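PDB 4OIY: protein transport protein SEC7, which activates the small GTPase ARF1 at the trans-Golgi network as its guanine nucleotide exchange factor, promoting vesicle budding and Golgi traffic. Local coordinates for residues A[88-93]-A[183-188]. Numbering follows the deposited sequence.
Sequences IVDALR and FNEIAN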
loop_
_atom_site.group_PDB
_atom_site.type_symbol
_atom_site.label_atom_id
_atom_site.label_comp_id
_atom_site.label_asym_id
_atom_site.label_seq_id
_atom_site.Cartn_x
_atom_site.Cartn_y
_atom_site.Cartn_z
ATOM N N ILE A 88 -12.426 5.024 -2.334
ATOM C CA ILE A 88 -11.104 4.669 -2.839
ATOM C C ILE A 88 -10.007 5.409 -2.064
ATOM O O ILE A 88 -8.914 4.856 -1.861
ATOM C CB ILE A 88 -10.974 4.865 -4.363
ATOM C CG1 ILE A 88 -9.651 4.268 -4.873
ATOM C CG2 ILE A 88 -11.085 6.335 -4.743
ATOM C CD1 ILE A 88 -9.522 4.254 -6.380
ATOM N N VAL A 89 -10.298 6.624 -1.588
ATOM C CA VAL A 89 -9.325 7.358 -0.765
ATOM C C VAL A 89 -9.090 6.676 0.589
ATOM O O VAL A 89 -7.953 6.546 1.025
ATOM C CB VAL A 89 -9.736 8.834 -0.585
ATOM C CG1 VAL A 89 -8.922 9.522 0.515
ATOM C CG2 VAL A 89 -9.588 9.563 -1.906
ATOM N N ASP A 90 -10.152 6.242 1.253
ATOM C CA ASP A 90 -9.989 5.573 2.535
ATOM C C ASP A 90 -9.257 4.246 2.379
ATOM O O ASP A 90 -8.415 3.892 3.205
ATOM C CB ASP A 90 -11.334 5.426 3.242
ATOM C CG ASP A 90 -11.757 6.719 3.951
ATOM O OD1 ASP A 90 -10.886 7.575 4.227
ATOM O OD2 ASP A 90 -12.950 6.877 4.230
ATOM N N ALA A 91 -9.541 3.538 1.291
ATOM C CA ALA A 91 -8.824 2.301 0.985
ATOM C C ALA A 91 -7.347 2.563 0.725
ATOM O O ALA A 91 -6.496 1.895 1.288
ATOM C CB ALA A 91 -9.456 1.595 -0.203
ATOM N N LEU A 92 -7.058 3.564 -0.099
ATOM C CA LEU A 92 -5.675 3.950 -0.384
ATOM C C LEU A 92 -4.923 4.383 0.882
ATOM O O LEU A 92 -3.739 4.063 1.051
ATOM C CB LEU A 92 -5.658 5.090 -1.398
ATOM C CG LEU A 92 -4.367 5.366 -2.161
ATOM C CD1 LEU A 92 -3.982 4.157 -2.993
ATOM C CD2 LEU A 92 -4.569 6.590 -3.033
ATOM N N ARG A 93 -5.597 5.119 1.768
ATOM C CA ARG A 93 -4.964 5.583 3.003
ATOM C C ARG A 93 -4.582 4.388 3.871
ATOM O O ARG A 93 -3.454 4.303 4.368
ATOM C CB ARG A 93 -5.863 6.555 3.793
ATOM C CG ARG A 93 -5.102 7.202 4.953
ATOM C CD ARG A 93 -5.820 8.303 5.723
ATOM N NE ARG A 93 -6.301 9.435 4.920
ATOM C CZ ARG A 93 -7.534 9.544 4.431
ATOM N NH1 ARG A 93 -8.426 8.579 4.622
ATOM N NH2 ARG A 93 -7.875 10.614 3.730
ATOM N N PHE A 183 -11.304 14.605 -3.845
ATOM C CA PHE A 183 -10.400 15.732 -3.652
ATOM C C PHE A 183 -10.468 16.241 -2.213
ATOM O O PHE A 183 -9.441 16.403 -1.541
ATOM C CB PHE A 183 -10.759 16.858 -4.623
ATOM C CG PHE A 183 -9.892 18.074 -4.489
ATOM C CD1 PHE A 183 -10.183 19.045 -3.547
ATOM C CD2 PHE A 183 -8.808 18.260 -5.331
ATOM C CE1 PHE A 183 -9.383 20.171 -3.426
ATOM C CE2 PHE A 183 -8.019 19.393 -5.228
ATOM C CZ PHE A 183 -8.304 20.343 -4.268
ATOM N N ASN A 184 -11.683 16.463 -1.728
ATOM C CA ASN A 184 -11.865 16.969 -0.368
ATOM C C ASN A 184 -11.420 15.977 0.705
ATOM O O ASN A 184 -10.863 16.379 1.727
ATOM C CB ASN A 184 -13.318 17.407 -0.150
ATOM C CG ASN A 184 -13.673 18.652 -0.940
ATOM O OD1 ASN A 184 -12.799 19.428 -1.324
ATOM N ND2 ASN A 184 -14.961 18.850 -1.183
ATOM N N GLU A 185 -11.631 14.684 0.467
ATOM C CA GLU A 185 -11.143 13.660 1.387
ATOM C C GLU A 185 -9.628 13.759 1.553
ATOM O O GLU A 185 -9.117 13.729 2.677
ATOM C CB GLU A 185 -11.533 12.259 0.916
ATOM C CG GLU A 185 -13.022 11.976 1.055
ATOM C CD GLU A 185 -13.372 10.517 0.843
ATOM O OE1 GLU A 185 -12.613 9.646 1.296
ATOM O OE2 GLU A 185 -14.431 10.235 0.237
ATOM N N ILE A 186 -8.918 13.902 0.437
ATOM C CA ILE A 186 -7.465 14.043 0.477
ATOM C C ILE A 186 -7.083 15.365 1.129
ATOM O O ILE A 186 -6.209 15.390 1.991
ATOM C CB ILE A 186 -6.842 13.955 -0.933
ATOM C CG1 ILE A 186 -7.021 12.544 -1.513
ATOM C CG2 ILE A 186 -5.364 14.353 -0.903
ATOM C CD1 ILE A 186 -6.114 11.492 -0.917
ATOM N N ALA A 187 -7.723 16.452 0.705
ATOM C CA ALA A 187 -7.406 17.786 1.232
ATOM C C ALA A 187 -7.551 17.856 2.751
ATOM O O ALA A 187 -6.751 18.511 3.422
ATOM C CB ALA A 187 -8.278 18.845 0.572
ATOM N N ASN A 188 -8.560 17.180 3.293
ATOM C CA ASN A 188 -8.865 17.290 4.720
ATOM C C ASN A 188 -8.069 16.337 5.604
ATOM O O ASN A 188 -7.922 16.590 6.803
ATOM C CB ASN A 188 -10.361 17.081 4.953
ATOM C CG ASN A 188 -11.202 18.217 4.403
ATOM O OD1 ASN A 188 -10.707 19.322 4.177
ATOM N ND2 ASN A 188 -12.487 17.956 4.205
HETATM O O HOH W 1 -10.969 10.245 3.612
#
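Val-89 packs against both Glu-185 and Ile-186 on the facing helix. Its CG1 meets Ile-186 CD1 at 3.7 Å, and its CG2 lies near Ile-186 CG1. CG1 stands anti to the backbone N (chi1 167°), which brings it to the CD1 methyl of Ile-186. The side chains of Val-89 and Glu-185 lie alongside each other but point opposite ways. The CB of Glu-185 rests on Val-89 CG1 at 3.8 Å. The Glu-185 chain runs on extended beyond CG, and OE1 ends 3.5 Å from Val-89 CB. That oxygen is also hydrogen-bonded to the hydroxyl of Ser-87, the residue just before 88-93.

The contact joins two helices of the all-helical Sec7 domain, 88-96 and the C-terminal helix 176-188. The short segments run at 39° to each other, with axes 10.0 Å apart. Leu-182, one turn back on helix 176-188, and Leu-140 of helix 130-148 also touch Val-89, so the apolar side continues into the domain interior.

The polar side is bridged by a water. It donates to Glu-185 OE1 and to Asp-90 OD1, and accepts from Arg-93 NH2 at 3.1 Å. The two carboxylates, at 4.0 Å between Asp-90 OD1 and Glu-185 OE1, would probably repel each other; the water and the nearby arginine probably ease this. Arg-93 NH1 forms a salt bridge to Asp-90 OD1 at 2.7 Å, with the oxygen in the guanidinium plane. An alanine in place of Asp-90 would probably leave Arg-93 NH1 without its carboxylate mate and the water without one acceptor, so the guanidinium could turn more easily. Arg-93 NH2 also donates to the carbonyl of Asn-189, just past helix 176-188. The carbonyl O of Glu-185 lies at the guanidinium edge, 3.5 Å from Arg-93 NH2.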